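Local coordinates for sensor protein TorS (Vibrio parahaemolyticus, PDB 3O1I), which acts as the periplasmic sensor domain of a membrane-bound histidine kinase that probably phosphorylates itself from ATP in a two-component phosphorelay, here bound to the periplasmic protein TorT, at residues E112-T117 with K217-L222; I202-V207 with L222-G227. All coordinates share one frame; numbering follows the deposited sequence.

Interaction 1 of 2, residues E112-T117 with K217-L222; sequences EQLTRT and KQMSQL
The side-chain amide of Gln218 is the flat group that meets the other helix, and it does so through its oxygen: OE1 lies 3.8 Å from CD2 of Leu114, with the two side chains crossing at about a right angle. No hydrogen bond results, because the leucine methyl can offer only van der Waals contact. A glutamine suits this partly exposed border, since its aliphatic stem packs, CB lying 3.9 Å from Leu114 CD2, and a polar end is tolerated there. Leu114 gives the largest share of the contact. Its CG stands anti to the backbone N (chi1 -175°), which sends the isobutyl group into the gap between the helices, where CD2 also comes 3.8 Å from CG of Met219 and 4.2 Å from CD1 of Leu222. The two helices run nearly antiparallel, 157° between their directions and 10.7 Å between the axes of these short segments, a spacing that leaves room for leucine and methionine side chains in a helical bundle. Helix 63-138, part of which is predicted to form a coiled coil, is here covered by the shorter helix 213-227. The extended middle of Met219 carries its thioether across to Thr115, and the last torsion (chi3 83°) turns CE aside to lie beside CG2 of Thr115. Threonine is well placed because its two branches divide the work: the methyl faces the methionine, while OG1 lies within bonding distance of two carbonyl oxygens of its own helix, those of Leu111 and Glu112. Leu166 of helix 142-180 packs on Met219 as a third wall. Beyond the contact, Gln113 hydrogen-bonds through OE1 to Asn48 of the TorT chain, and Arg116 forms a salt bridge with Glu165 of the second subunit.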
loop_
_atom_site.group_PDB
_atom_site.type_symbol
_atom_site.label_atom_id
_atom_site.label_comp_id
_atom_site.label_asym_id
_atom_site.label_seq_id
_atom_site.Cartn_x
_atom_site.Cartn_y
_atom_site.Cartn_z
ATOM N N GLU B 112 -6.242 -2.650 8.989
ATOM C CA GLU B 112 -6.452 -2.197 7.633
ATOM C C GLU B 112 -7.950 -2.059 7.377
ATOM O O GLU B 112 -8.415 -1.017 6.945
ATOM C CB GLU B 112 -5.781 -3.186 6.671
ATOM C CG GLU B 112 -5.797 -2.772 5.231
ATOM C CD GLU B 112 -7.124 -3.055 4.574
ATOM O OE1 GLU B 112 -7.669 -4.153 4.794
ATOM O OE2 GLU B 112 -7.615 -2.191 3.824
ATOM N N GLN B 113 -8.695 -3.116 7.675
ATOM C CA GLN B 113 -10.151 -3.154 7.514
ATOM C C GLN B 113 -10.826 -2.073 8.371
ATOM O O GLN B 113 -11.807 -1.443 7.951
ATOM C CB GLN B 113 -10.677 -4.545 7.909
ATOM C CG GLN B 113 -10.157 -5.658 7.025
ATOM C CD GLN B 113 -10.540 -7.028 7.525
ATOM O OE1 GLN B 113 -11.050 -7.157 8.634
ATOM N NE2 GLN B 113 -10.280 -8.071 6.717
ATOM N N LEU B 114 -10.297 -1.854 9.571
ATOM C CA LEU B 114 -10.859 -0.839 10.432
ATOM C C LEU B 114 -10.730 0.535 9.793
ATOM O O LEU B 114 -11.697 1.284 9.721
ATOM C CB LEU B 114 -10.177 -0.835 11.801
ATOM C CG LEU B 114 -10.821 0.157 12.788
ATOM C CD1 LEU B 114 -12.327 -0.041 12.807
ATOM C CD2 LEU B 114 -10.259 -0.044 14.180
ATOM N N THR B 115 -9.543 0.881 9.326
ATOM C CA THR B 115 -9.389 2.184 8.718
ATOM C C THR B 115 -10.112 2.249 7.386
ATOM O O THR B 115 -10.503 3.330 6.955
ATOM C CB THR B 115 -7.921 2.539 8.502
ATOM O OG1 THR B 115 -7.301 1.547 7.676
ATOM C CG2 THR B 115 -7.216 2.620 9.823
ATOM N N ARG B 116 -10.290 1.103 6.737
ATOM C CA ARG B 116 -10.987 1.076 5.451
ATOM C C ARG B 116 -12.440 1.466 5.694
ATOM O O ARG B 116 -13.048 2.215 4.923
ATOM C CB ARG B 116 -10.936 -0.321 4.842
ATOM C CG ARG B 116 -11.419 -0.356 3.420
ATOM C CD ARG B 116 -11.418 -1.747 2.842
ATOM N NE ARG B 116 -11.318 -1.685 1.387
ATOM C CZ ARG B 116 -10.182 -1.465 0.724
ATOM N NH1 ARG B 116 -9.041 -1.292 1.381
ATOM N NH2 ARG B 116 -10.186 -1.406 -0.601
ATOM N N THR B 117 -12.978 0.936 6.785
ATOM C CA THR B 117 -14.341 1.203 7.203
ATOM C C THR B 117 -14.572 2.706 7.411
ATOM O O THR B 117 -15.568 3.265 6.948
ATOM C CB THR B 117 -14.633 0.472 8.509
ATOM O OG1 THR B 117 -14.479 -0.936 8.311
ATOM C CG2 THR B 117 -16.026 0.741 8.953
ATOM N N LYS B 217 -9.323 4.591 20.024
ATOM C CA LYS B 217 -8.795 3.649 21.000
ATOM C C LYS B 217 -8.487 2.301 20.341
ATOM O O LYS B 217 -7.391 1.779 20.498
ATOM C CB LYS B 217 -9.783 3.464 22.162
ATOM C CG LYS B 217 -9.507 2.241 23.041
ATOM C CD LYS B 217 -10.271 2.296 24.376
ATOM C CE LYS B 217 -9.734 3.411 25.287
ATOM N NZ LYS B 217 -10.421 3.490 26.610
ATOM N N GLN B 218 -9.440 1.741 19.605
ATOM C CA GLN B 218 -9.218 0.459 18.941
ATOM C C GLN B 218 -7.956 0.488 18.080
ATOM O O GLN B 218 -7.122 -0.417 18.146
ATOM C CB GLN B 218 -10.404 0.098 18.050
ATOM C CG GLN B 218 -11.728 0.010 18.741
ATOM C CD GLN B 218 -12.840 -0.178 17.750
ATOM O OE1 GLN B 218 -12.972 0.599 16.801
ATOM N NE2 GLN B 218 -13.650 -1.211 17.951
ATOM N N MET B 219 -7.833 1.525 17.257
ATOM C CA MET B 219 -6.673 1.679 16.389
ATOM C C MET B 219 -5.415 1.748 17.242
ATOM O O MET B 219 -4.412 1.090 16.950
ATOM C CB MET B 219 -6.821 2.937 15.539
ATOM C CG MET B 219 -7.566 2.690 14.225
ATOM S SD MET B 219 -7.868 4.204 13.277
ATOM C CE MET B 219 -6.324 4.396 12.452
ATOM N N SER B 220 -5.474 2.536 18.308
ATOM C CA SER B 220 -4.339 2.647 19.211
ATOM C C SER B 220 -4.005 1.305 19.847
ATOM O O SER B 220 -2.847 0.985 20.062
ATOM C CB SER B 220 -4.630 3.650 20.320
ATOM O OG SER B 220 -4.124 4.916 19.983
ATOM N N GLN B 221 -5.025 0.520 20.163
ATOM C CA GLN B 221 -4.793 -0.777 20.779
ATOM C C GLN B 221 -4.092 -1.722 19.813
ATOM O O GLN B 221 -3.212 -2.480 20.211
ATOM C CB GLN B 221 -6.116 -1.388 21.236
ATOM C CG GLN B 221 -6.192 -1.657 22.736
ATOM C CD GLN B 221 -7.575 -1.349 23.307
ATOM O OE1 GLN B 221 -8.598 -1.760 22.744
ATOM N NE2 GLN B 221 -7.612 -0.626 24.428
ATOM N N LEU B 222 -4.481 -1.670 18.543
ATOM C CA LEU B 222 -3.880 -2.533 17.548
ATOM C C LEU B 222 -2.424 -2.129 17.326
ATOM O O LEU B 222 -1.543 -2.990 17.232
ATOM C CB LEU B 222 -4.678 -2.460 16.241
ATOM C CG LEU B 222 -6.119 -2.995 16.302
ATOM C CD1 LEU B 222 -6.976 -2.356 15.230
ATOM C CD2 LEU B 222 -6.108 -4.513 16.162
#

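Interaction 2 of 2, residues I202-V207 with L222-G227; sequences IMKRRV and LLTELG
Leu223 meets Val207 tip to tip, Met203 at about a right angle, and Lys204 in a sliding pass with the two side chains pointing in opposite directions, so that one leucine engages three residues of the facing helix. Its CD1 branch does most of the touching. That methyl rests 3.5 Å from the backbone N of Lys204, pressed onto the main chain of the opposite helix, and is also 3.9 Å from CG1 of Val207 and 3.9 Å from CB of Met203. The other branch, CD2, approaches Met203 SD at 4.1 Å, where the polarisable, weakly polar sulfur packs against the methyl. With CG of Leu223 anti to its carbonyl carbon (chi1 -64°), CD1 is set over the Lys204 backbone and CD2 toward the methionine sulfur. Helix 186-208 and helix 213-227 form an antiparallel helical hairpin joined by a short connection, with 166° between the directions of the segments and 10.5 Å between their axes. A compact, branched leucine fits such a gap, and beta-branched Val207 presents a methyl close to its own backbone to meet it. Lys204 works at the border. Its CG packs 4.0 Å from Leu223 CB, and the chain, straight until its last bend, carries the amine alongside Thr224, CE passing 4.1 Å from Leu223 O. NZ stops 3.7 Å from OG1 of Thr224, too far to be counted as a hydrogen bond, and that hydroxyl is already bonded to the carbonyl oxygen of Ser220. Lysine serves here because its methylenes can lie over apolar surface while its charge stays at the partly exposed border. Behind Met203, helix 142-180 supplies Leu169, Ala170 and Met173, and Leu111 of helix 63-138 packs on Leu223.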
loop_
_atom_site.group_PDB
_atom_site.type_symbol
_atom_site.label_atom_id
_atom_site.label_comp_id
_atom_site.label_asym_id
_atom_site.label_seq_id
_atom_site.Cartn_x
_atom_site.Cartn_y
_atom_site.Cartn_z
ATOM N N ILE B 202 4.453 7.179 13.133
ATOM C CA ILE B 202 3.584 8.122 12.469
ATOM C C ILE B 202 2.100 7.810 12.724
ATOM O O ILE B 202 1.329 8.714 13.088
ATOM C CB ILE B 202 3.851 8.130 10.969
ATOM C CG1 ILE B 202 5.222 8.724 10.720
ATOM C CG2 ILE B 202 2.782 8.932 10.249
ATOM C CD1 ILE B 202 5.632 8.660 9.296
ATOM N N MET B 203 1.708 6.543 12.544
ATOM C CA MET B 203 0.321 6.157 12.758
ATOM C C MET B 203 -0.091 6.357 14.199
ATOM O O MET B 203 -1.153 6.897 14.476
ATOM C CB MET B 203 0.092 4.704 12.374
ATOM C CG MET B 203 -0.036 4.458 10.900
ATOM S SD MET B 203 -0.745 2.838 10.583
ATOM C CE MET B 203 -2.537 3.253 10.705
ATOM N N LYS B 204 0.739 5.898 15.123
ATOM C CA LYS B 204 0.416 6.069 16.523
ATOM C C LYS B 204 0.080 7.540 16.690
ATOM O O LYS B 204 -0.887 7.894 17.361
ATOM C CB LYS B 204 1.605 5.682 17.415
ATOM C CG LYS B 204 1.654 4.219 17.849
ATOM C CD LYS B 204 2.959 3.938 18.613
ATOM C CE LYS B 204 3.053 2.539 19.231
ATOM N NZ LYS B 204 2.323 2.396 20.537
ATOM N N ARG B 205 0.853 8.395 16.036
ATOM C CA ARG B 205 0.628 9.835 16.123
ATOM C C ARG B 205 -0.668 10.277 15.451
ATOM O O ARG B 205 -1.536 10.834 16.108
ATOM C CB ARG B 205 1.801 10.578 15.500
ATOM C CG ARG B 205 2.042 11.954 16.058
ATOM C CD ARG B 205 3.338 12.497 15.498
ATOM N NE ARG B 205 4.399 11.494 15.569
ATOM C CZ ARG B 205 5.657 11.707 15.189
ATOM N NH1 ARG B 205 6.013 12.894 14.713
ATOM N NH2 ARG B 205 6.561 10.738 15.284
ATOM N N ARG B 206 -0.796 10.031 14.149
ATOM C CA ARG B 206 -1.990 10.410 13.391
ATOM C C ARG B 206 -3.309 9.947 13.994
ATOM O O ARG B 206 -4.249 10.727 14.137
ATOM C CB ARG B 206 -1.924 9.853 11.978
ATOM C CG ARG B 206 -0.762 10.331 11.162
ATOM C CD ARG B 206 -0.838 11.805 10.873
ATOM N NE ARG B 206 0.302 12.223 10.066
ATOM C CZ ARG B 206 0.594 11.734 8.864
ATOM N NH1 ARG B 206 -0.180 10.795 8.309
ATOM N NH2 ARG B 206 1.671 12.177 8.223
ATOM N N VAL B 207 -3.387 8.667 14.324
ATOM C CA VAL B 207 -4.610 8.104 14.876
ATOM C C VAL B 207 -5.081 8.826 16.139
ATOM O O VAL B 207 -6.263 9.130 16.298
ATOM C CB VAL B 207 -4.425 6.594 15.180
ATOM C CG1 VAL B 207 -3.538 6.396 16.408
ATOM C CG2 VAL B 207 -5.769 5.952 15.376
ATOM N N LEU B 222 -4.481 -1.670 18.543
ATOM C CA LEU B 222 -3.880 -2.533 17.548
ATOM C C LEU B 222 -2.424 -2.129 17.326
ATOM O O LEU B 222 -1.543 -2.990 17.232
ATOM C CB LEU B 222 -4.678 -2.460 16.241
ATOM C CG LEU B 222 -6.119 -2.995 16.302
ATOM C CD1 LEU B 222 -6.976 -2.356 15.230
ATOM C CD2 LEU B 222 -6.108 -4.513 16.162
ATOM N N LEU B 223 -2.156 -0.827 17.264
ATOM C CA LEU B 223 -0.781 -0.367 17.041
ATOM C C LEU B 223 0.178 -0.726 18.193
ATOM O O LEU B 223 1.372 -0.938 17.987
ATOM C CB LEU B 223 -0.760 1.143 16.817
ATOM C CG LEU B 223 -1.482 1.688 15.576
ATOM C CD1 LEU B 223 -1.475 3.239 15.612
ATOM C CD2 LEU B 223 -0.813 1.144 14.316
ATOM N N THR B 224 -0.356 -0.799 19.401
ATOM C CA THR B 224 0.432 -1.123 20.564
ATOM C C THR B 224 0.776 -2.601 20.534
ATOM O O THR B 224 1.898 -2.989 20.873
ATOM C CB THR B 224 -0.350 -0.819 21.831
ATOM O OG1 THR B 224 -0.606 0.587 21.904
ATOM C CG2 THR B 224 0.441 -1.256 23.057
ATOM N N GLU B 225 -0.201 -3.420 20.143
ATOM C CA GLU B 225 0.005 -4.853 20.040
ATOM C C GLU B 225 1.008 -5.117 18.930
ATOM O O GLU B 225 1.858 -5.992 19.051
ATOM C CB GLU B 225 -1.305 -5.594 19.731
ATOM C CG GLU B 225 -2.207 -5.839 20.928
ATOM C CD GLU B 225 -1.440 -6.312 22.151
ATOM O OE1 GLU B 225 -0.863 -7.432 22.133
ATOM O OE2 GLU B 225 -1.411 -5.542 23.140
ATOM N N LEU B 226 0.909 -4.359 17.844
ATOM C CA LEU B 226 1.835 -4.542 16.748
ATOM C C LEU B 226 3.244 -4.089 17.142
ATOM O O LEU B 226 4.227 -4.752 16.787
ATOM C CB LEU B 226 1.352 -3.783 15.512
ATOM C CG LEU B 226 0.345 -4.589 14.680
ATOM C CD1 LEU B 226 -0.510 -3.665 13.819
ATOM C CD2 LEU B 226 1.108 -5.612 13.847
ATOM N N GLY B 227 3.349 -2.992 17.896
ATOM C CA GLY B 227 4.666 -2.516 18.283
ATOM C C GLY B 227 5.426 -3.504 19.169
ATOM O O GLY B 227 6.668 -3.609 19.105
#

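The two interactions share helix 213-227, which packs against helix 63-138 with one side in interaction 1 and against helix 186-208 with an adjacent side in interaction 2, and their centres are about 9 Å apart. Along the chain the segments alternate: 112-117, then 202-207, then 217-222 and 222-227, which overlap at Leu222. Interaction 1 thus joins parts about 100 residues apart, while interaction 2 closes a local hairpin. They meet where Met219 packs on Val207, so the apolar layers are continuous. Both belong to the sensor domain of an almost wholly helical chain, in a region where TorT and the second subunit lie against the neighbouring surfaces.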